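Local coordinates for protein Cas13d (uncultured Ruminococcus sp, PDB 6IV9) that binds a CRISPR RNA and, as a two-HEPN-domain effector, probably matures that guide and cleaves the target RNA it recognises, at residues D355-Q369 with K405-R417. The protein carries 2 engineered substitutions. Residues are numbered along the deposited sequence; the frame is centred on the assembly and turned at random.
Sequences DIIRLYYDFIVLKSQ and KLMDFLLFCNYYR. With nucleotides of chain B.
Helices 353-366 and 400-418 pack knobs-into-holes at a steep crossing, and Phe363 and Phe409 are reciprocal knobs at its centre. Over segments 355-366 and 405-417 the axes pass 11.0 Å apart with an angle of 110°. A chi1 of -174°, which sets CG opposite the backbone nitrogen, carries the Phe409 ring in among Ile356, Leu359, Tyr360 and Phe363. Two edge-to-face pairs follow: the edge of Phe409, led by CD1, points at the face of Phe363 with planes nearly perpendicular at 88°, while Tyr360, more tilted, turns its own edge to a face of Phe409, CD1 to CD1 at 3.8 Å. Phe409 CB adds a CH-pi contact over the centre of the Phe363 ring. On the Arg417 side, Leu359 is the third knob, seated among Phe409, Phe412, Cys413 and Arg417; its CD2 meets the edge of Tyr416 at CD2, 3.7 Å away.

Beyond Lys367, which has positive phi, Ser368 and Gln369 pack against the Phe412 ring, Gln369 CB 3.5 Å from Phe412 CD1 and its OE1 over one face. Asp362 OD1 secures this turn by accepting from both Ser368 OG and Ser368 N, and Gln369 NE2 reaches a lone pair of Phe363 O at 3.1 Å.

The two polar margins differ in kind. On one, Arg417 grips Asp355 in an end-on salt bridge, NH1 to OD1 at 2.7 Å and NH2 to OD2, both oxygens met on the syn side from somewhat out of the carboxylate plane, with Leu359 CD1 over a guanidinium face. On the other, Lys367 NZ and Lys405 NZ bond to OP1 and OP2 of U43 of chain B, one oxygen each. A bond to Ile364 O (2.6 Å) helps fix the direction of the Lys367 ammonium. The two ammonium groups probably complement the phosphate's charge, and that phosphate joins helix 400-418, through Lys405, to Lys367, which follows the other helix.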
loop_
_atom_site.group_PDB
_atom_site.type_symbol
_atom_site.label_atom_id
_atom_site.label_comp_id
_atom_site.label_asym_id
_atom_site.label_seq_id
_atom_site.Cartn_x
_atom_site.Cartn_y
_atom_site.Cartn_z
ATOM N N ASP A 355 -6.769 30.468 17.259
ATOM C CA ASP A 355 -5.542 29.664 17.087
ATOM C C ASP A 355 -5.880 28.184 17.242
ATOM O O ASP A 355 -5.409 27.407 16.462
ATOM C CB ASP A 355 -4.538 30.028 18.167
ATOM C CG ASP A 355 -3.119 29.834 17.706
ATOM O OD1 ASP A 355 -2.914 29.841 16.497
ATOM O OD2 ASP A 355 -2.250 29.667 18.559
ATOM N N ILE A 356 -6.684 27.851 18.234
ATOM C CA ILE A 356 -7.073 26.441 18.485
ATOM C C ILE A 356 -7.849 25.918 17.279
ATOM O O ILE A 356 -7.617 24.801 16.886
ATOM C CB ILE A 356 -7.877 26.351 19.792
ATOM C CG1 ILE A 356 -6.963 26.584 20.991
ATOM C CG2 ILE A 356 -8.622 25.038 19.902
ATOM C CD1 ILE A 356 -7.694 26.834 22.259
ATOM N N ILE A 357 -8.739 26.730 16.735
ATOM C CA ILE A 357 -9.560 26.292 15.580
ATOM C C ILE A 357 -8.644 26.016 14.387
ATOM O O ILE A 357 -8.836 25.014 13.740
ATOM C CB ILE A 357 -10.652 27.330 15.283
ATOM C CG1 ILE A 357 -11.700 27.343 16.396
ATOM C CG2 ILE A 357 -11.278 27.070 13.936
ATOM C CD1 ILE A 357 -12.619 28.537 16.372
ATOM N N ARG A 358 -7.682 26.892 14.134
ATOM C CA ARG A 358 -6.760 26.676 13.000
ATOM C C ARG A 358 -5.923 25.416 13.250
ATOM O O ARG A 358 -5.755 24.645 12.326
ATOM C CB ARG A 358 -5.948 27.943 12.755
ATOM C CG ARG A 358 -6.814 29.091 12.263
ATOM C CD ARG A 358 -6.028 30.269 11.740
ATOM N NE ARG A 358 -5.195 30.826 12.778
ATOM C CZ ARG A 358 -5.438 31.965 13.406
ATOM N NH1 ARG A 358 -6.471 32.707 13.061
ATOM N NH2 ARG A 358 -4.643 32.365 14.375
ATOM N N LEU A 359 -5.443 25.231 14.472
ATOM C CA LEU A 359 -4.638 24.032 14.795
ATOM C C LEU A 359 -5.490 22.772 14.630
ATOM O O LEU A 359 -4.970 21.783 14.189
ATOM C CB LEU A 359 -4.079 24.151 16.209
ATOM C CG LEU A 359 -2.865 25.059 16.355
ATOM C CD1 LEU A 359 -2.645 25.445 17.799
ATOM C CD2 LEU A 359 -1.627 24.407 15.787
ATOM N N TYR A 360 -6.745 22.827 15.038
ATOM C CA TYR A 360 -7.645 21.660 14.932
ATOM C C TYR A 360 -7.893 21.301 13.468
ATOM O O TYR A 360 -7.905 20.138 13.138
ATOM C CB TYR A 360 -8.912 21.825 15.760
ATOM C CG TYR A 360 -9.608 20.517 15.996
ATOM C CD1 TYR A 360 -9.155 19.641 16.955
ATOM C CD2 TYR A 360 -10.684 20.131 15.233
ATOM C CE1 TYR A 360 -9.767 18.423 17.171
ATOM C CE2 TYR A 360 -11.315 18.921 15.437
ATOM C CZ TYR A 360 -10.854 18.064 16.409
ATOM O OH TYR A 360 -11.470 16.880 16.623
ATOM N N TYR A 361 -8.049 22.306 12.614
ATOM C CA TYR A 361 -8.228 22.018 11.175
ATOM C C TYR A 361 -6.961 21.314 10.687
ATOM O O TYR A 361 -7.059 20.394 9.923
ATOM C CB TYR A 361 -8.486 23.279 10.350
ATOM C CG TYR A 361 -8.674 23.003 8.884
ATOM C CD1 TYR A 361 -9.912 22.678 8.379
ATOM C CD2 TYR A 361 -7.617 23.034 8.004
ATOM C CE1 TYR A 361 -10.105 22.392 7.045
ATOM C CE2 TYR A 361 -7.788 22.744 6.665
ATOM C CZ TYR A 361 -9.038 22.428 6.180
ATOM O OH TYR A 361 -9.237 22.154 4.869
ATOM N N ASP A 362 -5.807 21.779 11.144
ATOM C CA ASP A 362 -4.526 21.156 10.738
ATOM C C ASP A 362 -4.508 19.713 11.231
ATOM O O ASP A 362 -4.245 18.840 10.444
ATOM C CB ASP A 362 -3.349 21.910 11.351
ATOM C CG ASP A 362 -1.978 21.325 11.069
ATOM O OD1 ASP A 362 -1.857 20.116 10.985
ATOM O OD2 ASP A 362 -1.050 22.099 10.974
ATOM N N PHE A 363 -4.889 19.501 12.474
ATOM C CA PHE A 363 -4.856 18.161 13.089
ATOM C C PHE A 363 -5.731 17.190 12.295
ATOM O O PHE A 363 -5.361 16.057 12.192
ATOM C CB PHE A 363 -5.321 18.291 14.536
ATOM C CG PHE A 363 -5.436 17.009 15.311
ATOM C CD1 PHE A 363 -4.328 16.437 15.898
ATOM C CD2 PHE A 363 -6.656 16.395 15.476
ATOM C CE1 PHE A 363 -4.439 15.269 16.620
ATOM C CE2 PHE A 363 -6.765 15.226 16.197
ATOM C CZ PHE A 363 -5.656 14.664 16.760
ATOM N N ILE A 364 -6.907 17.617 11.855
ATOM C CA ILE A 364 -7.804 16.726 11.069
ATOM C C ILE A 364 -7.368 16.527 9.612
ATOM O O ILE A 364 -7.254 15.401 9.198
ATOM C CB ILE A 364 -9.251 17.242 11.140
ATOM C CG1 ILE A 364 -9.776 17.232 12.573
ATOM C CG2 ILE A 364 -10.155 16.464 10.209
ATOM C CD1 ILE A 364 -9.941 15.862 13.149
ATOM N N VAL A 365 -7.133 17.613 8.891
ATOM C CA VAL A 365 -6.898 17.557 7.424
ATOM C C VAL A 365 -5.421 17.470 7.037
ATOM O O VAL A 365 -5.126 16.743 6.110
ATOM C CB VAL A 365 -7.572 18.763 6.750
ATOM C CG1 VAL A 365 -7.368 18.770 5.259
ATOM C CG2 VAL A 365 -9.047 18.833 7.083
ATOM N N LEU A 366 -4.584 18.309 7.628
ATOM C CA LEU A 366 -3.137 18.320 7.316
ATOM C C LEU A 366 -2.392 17.238 8.103
ATOM O O LEU A 366 -1.386 16.767 7.606
ATOM C CB LEU A 366 -2.568 19.713 7.594
ATOM C CG LEU A 366 -3.107 20.838 6.718
ATOM C CD1 LEU A 366 -3.026 20.485 5.255
ATOM C CD2 LEU A 366 -4.530 21.153 7.062
ATOM N N LYS A 367 -2.881 16.922 9.294
ATOM C CA LYS A 367 -2.266 15.897 10.161
ATOM C C LYS A 367 -0.778 16.194 10.352
ATOM O O LYS A 367 0.031 15.312 10.193
ATOM C CB LYS A 367 -2.605 14.485 9.690
ATOM C CG LYS A 367 -4.085 14.143 9.711
ATOM C CD LYS A 367 -4.355 12.695 9.933
ATOM C CE LYS A 367 -5.768 12.305 9.583
ATOM N NZ LYS A 367 -6.761 13.106 10.311
ATOM N N SER A 368 -0.481 17.417 10.795
ATOM C CA SER A 368 0.895 17.895 11.098
ATOM C C SER A 368 1.492 17.088 12.249
ATOM O O SER A 368 2.687 16.955 12.310
ATOM C CB SER A 368 0.941 19.357 11.382
ATOM O OG SER A 368 0.786 20.084 10.200
ATOM N N GLN A 369 0.644 16.469 13.063
ATOM C CA GLN A 369 1.082 15.611 14.195
ATOM C C GLN A 369 1.795 14.360 13.660
ATOM O O GLN A 369 2.479 13.712 14.426
ATOM C CB GLN A 369 -0.080 15.248 15.114
ATOM C CG GLN A 369 -1.052 14.254 14.515
ATOM C CD GLN A 369 -2.134 14.941 13.723
ATOM O OE1 GLN A 369 -2.035 16.110 13.408
ATOM N NE2 GLN A 369 -3.161 14.200 13.364
ATOM N N LYS A 405 -8.698 11.547 20.071
ATOM C CA LYS A 405 -8.415 12.757 19.263
ATOM C C LYS A 405 -8.103 13.913 20.214
ATOM O O LYS A 405 -7.148 14.615 19.997
ATOM C CB LYS A 405 -9.623 13.120 18.400
ATOM C CG LYS A 405 -9.727 12.405 17.066
ATOM C CD LYS A 405 -10.803 12.934 16.173
ATOM C CE LYS A 405 -10.695 12.460 14.746
ATOM N NZ LYS A 405 -10.969 11.013 14.615
ATOM N N LEU A 406 -8.900 14.056 21.261
ATOM C CA LEU A 406 -8.671 15.151 22.228
ATOM C C LEU A 406 -7.313 14.976 22.903
ATOM O O LEU A 406 -6.598 15.936 22.986
ATOM C CB LEU A 406 -9.811 15.133 23.247
ATOM C CG LEU A 406 -11.159 15.537 22.670
ATOM C CD1 LEU A 406 -12.299 15.139 23.578
ATOM C CD2 LEU A 406 -11.186 17.017 22.372
ATOM N N MET A 407 -6.987 13.770 23.340
ATOM C CA MET A 407 -5.692 13.515 24.008
ATOM C C MET A 407 -4.539 13.750 23.030
ATOM O O MET A 407 -3.613 14.436 23.384
ATOM C CB MET A 407 -5.644 12.079 24.530
ATOM C CG MET A 407 -6.637 11.801 25.634
ATOM S SD MET A 407 -6.683 10.082 26.148
ATOM C CE MET A 407 -7.612 10.200 27.671
ATOM N N ASP A 408 -4.651 13.224 21.817
ATOM C CA ASP A 408 -3.610 13.377 20.773
ATOM C C ASP A 408 -3.443 14.866 20.443
ATOM O O ASP A 408 -2.331 15.300 20.266
ATOM C CB ASP A 408 -3.958 12.546 19.539
ATOM C CG ASP A 408 -3.812 11.046 19.737
ATOM O OD1 ASP A 408 -3.426 10.637 20.819
ATOM O OD2 ASP A 408 -4.061 10.312 18.801
ATOM N N PHE A 409 -4.542 15.607 20.391
ATOM C CA PHE A 409 -4.474 17.047 20.057
ATOM C C PHE A 409 -3.664 17.817 21.103
ATOM O O PHE A 409 -2.893 18.657 20.716
ATOM C CB PHE A 409 -5.865 17.645 19.905
ATOM C CG PHE A 409 -5.822 19.069 19.434
ATOM C CD1 PHE A 409 -5.529 19.373 18.119
ATOM C CD2 PHE A 409 -6.025 20.111 20.316
ATOM C CE1 PHE A 409 -5.488 20.685 17.684
ATOM C CE2 PHE A 409 -5.970 21.422 19.883
ATOM C CZ PHE A 409 -5.705 21.703 18.571
ATOM N N LEU A 410 -3.861 17.523 22.380
ATOM C CA LEU A 410 -3.098 18.223 23.437
ATOM C C LEU A 410 -1.611 17.922 23.258
ATOM O O LEU A 410 -0.824 18.826 23.349
ATOM C CB LEU A 410 -3.554 17.685 24.788
ATOM C CG LEU A 410 -4.943 18.099 25.247
ATOM C CD1 LEU A 410 -5.200 17.563 26.637
ATOM C CD2 LEU A 410 -5.093 19.604 25.221
ATOM N N LEU A 411 -1.270 16.664 23.016
ATOM C CA LEU A 411 0.149 16.278 22.814
ATOM C C LEU A 411 0.696 16.960 21.559
ATOM O O LEU A 411 1.807 17.411 21.584
ATOM C CB LEU A 411 0.212 14.763 22.655
ATOM C CG LEU A 411 -0.237 13.957 23.868
ATOM C CD1 LEU A 411 0.077 12.494 23.669
ATOM C CD2 LEU A 411 0.423 14.480 25.124
ATOM N N PHE A 412 -0.098 17.004 20.503
ATOM C CA PHE A 412 0.355 17.618 19.236
ATOM C C PHE A 412 0.692 19.092 19.461
ATOM O O PHE A 412 1.751 19.531 19.094
ATOM C CB PHE A 412 -0.791 17.538 18.233
ATOM C CG PHE A 412 -0.694 18.454 17.043
ATOM C CD1 PHE A 412 0.446 18.504 16.269
ATOM C CD2 PHE A 412 -1.766 19.238 16.675
ATOM C CE1 PHE A 412 0.520 19.339 15.173
ATOM C CE2 PHE A 412 -1.690 20.067 15.576
ATOM C CZ PHE A 412 -0.548 20.117 14.831
ATOM N N CYS A 413 -0.197 19.818 20.119
ATOM C CA CYS A 413 0.022 21.259 20.388
ATOM C C CYS A 413 1.252 21.451 21.280
ATOM O O CYS A 413 1.991 22.384 21.082
ATOM C CB CYS A 413 -1.229 21.871 20.993
ATOM S SG CYS A 413 -2.562 22.028 19.785
ATOM N N ASN A 414 1.467 20.534 22.198
ATOM C CA ASN A 414 2.609 20.632 23.126
ATOM C C ASN A 414 3.918 20.633 22.344
ATOM O O ASN A 414 4.768 21.434 22.658
ATOM C CB ASN A 414 2.647 19.416 24.035
ATOM C CG ASN A 414 3.796 19.473 25.006
ATOM O OD1 ASN A 414 3.802 20.298 25.897
ATOM N ND2 ASN A 414 4.768 18.610 24.826
ATOM N N TYR A 415 4.048 19.751 21.359
ATOM C CA TYR A 415 5.312 19.643 20.598
ATOM C C TYR A 415 5.363 20.550 19.369
ATOM O O TYR A 415 6.445 20.841 18.910
ATOM C CB TYR A 415 5.498 18.190 20.187
ATOM C CG TYR A 415 5.804 17.269 21.331
ATOM C CD1 TYR A 415 7.024 17.321 21.965
ATOM C CD2 TYR A 415 4.885 16.345 21.767
ATOM C CE1 TYR A 415 7.326 16.474 23.007
ATOM C CE2 TYR A 415 5.171 15.483 22.801
ATOM C CZ TYR A 415 6.396 15.554 23.424
ATOM O OH TYR A 415 6.700 14.715 24.430
ATOM N N TYR A 416 4.212 20.880 18.810
ATOM C CA TYR A 416 4.148 21.695 17.579
ATOM C C TYR A 416 4.230 23.192 17.867
ATOM O O TYR A 416 4.688 23.913 17.012
ATOM C CB TYR A 416 2.841 21.406 16.858
ATOM C CG TYR A 416 2.715 21.985 15.482
ATOM C CD1 TYR A 416 3.535 21.572 14.453
ATOM C CD2 TYR A 416 1.745 22.923 15.208
ATOM C CE1 TYR A 416 3.398 22.082 13.179
ATOM C CE2 TYR A 416 1.608 23.458 13.945
ATOM C CZ TYR A 416 2.429 23.029 12.924
ATOM O OH TYR A 416 2.277 23.551 11.683
ATOM N N ARG A 417 3.726 23.625 19.014
ATOM C CA ARG A 417 3.704 25.071 19.312
ATOM C C ARG A 417 4.400 25.404 20.633
ATOM O O ARG A 417 5.308 26.187 20.622
ATOM C CB ARG A 417 2.250 25.534 19.366
ATOM C CG ARG A 417 1.595 25.724 18.006
ATOM C CD ARG A 417 2.209 26.697 17.012
ATOM N NE ARG A 417 1.214 27.279 16.122
ATOM C CZ ARG A 417 0.200 28.038 16.532
ATOM N NH1 ARG A 417 -0.710 28.460 15.678
ATOM N NH2 ARG A 417 0.096 28.376 17.798
ATOM P P U B 43 -10.136 11.030 10.586
ATOM O OP1 U B 43 -8.864 11.257 9.807
ATOM O OP2 U B 43 -10.058 10.760 12.020
ATOM O "O5'" U B 43 -10.976 12.348 10.304
ATOM C "C5'" U B 43 -12.328 12.479 10.766
ATOM C "C4'" U B 43 -12.734 13.936 10.751
ATOM O "O4'" U B 43 -12.791 14.315 9.362
ATOM C "C3'" U B 43 -14.144 14.237 11.288
ATOM O "O3'" U B 43 -13.991 14.470 12.679
ATOM C "C2'" U B 43 -14.532 15.483 10.477
ATOM O "O2'" U B 43 -13.780 16.547 11.016
ATOM C "C1'" U B 43 -13.917 15.158 9.109
ATOM N N1 U B 43 -14.833 14.466 8.191
ATOM C C2 U B 43 -15.898 15.172 7.686
ATOM O O2 U B 43 -16.085 16.347 7.924
ATOM N N3 U B 43 -16.735 14.454 6.880
ATOM C C4 U B 43 -16.623 13.134 6.530
ATOM O O4 U B 43 -17.462 12.638 5.781
ATOM C C5 U B 43 -15.496 12.466 7.088
ATOM C C6 U B 43 -14.661 13.135 7.883
ATOM P P A B 44 -14.695 13.547 13.796
ATOM O OP1 A B 44 -14.087 13.931 15.084
ATOM O OP2 A B 44 -14.531 12.116 13.377
ATOM O "O5'" A B 44 -16.248 13.866 13.574
ATOM C "C5'" A B 44 -16.800 15.103 14.147
ATOM C "C4'" A B 44 -18.303 15.031 14.252
ATOM O "O4'" A B 44 -18.912 14.967 12.934
ATOM C "C3'" A B 44 -18.789 13.780 14.991
ATOM O "O3'" A B 44 -19.972 14.062 15.750
ATOM C "C2'" A B 44 -19.065 12.824 13.850
ATOM O "O2'" A B 44 -20.034 11.852 14.139
ATOM C "C1'" A B 44 -19.647 13.761 12.816
ATOM N N9 A B 44 -19.475 13.276 11.457
ATOM C C8 A B 44 -18.370 12.715 10.850
ATOM N N7 A B 44 -18.549 12.439 9.582
ATOM C C5 A B 44 -19.851 12.854 9.335
ATOM C C6 A B 44 -20.631 12.854 8.178
ATOM N N6 A B 44 -20.202 12.378 7.009
ATOM N N1 A B 44 -21.891 13.342 8.264
ATOM C C2 A B 44 -22.314 13.826 9.439
ATOM N N3 A B 44 -21.664 13.893 10.599
ATOM C C4 A B 44 -20.427 13.381 10.478
#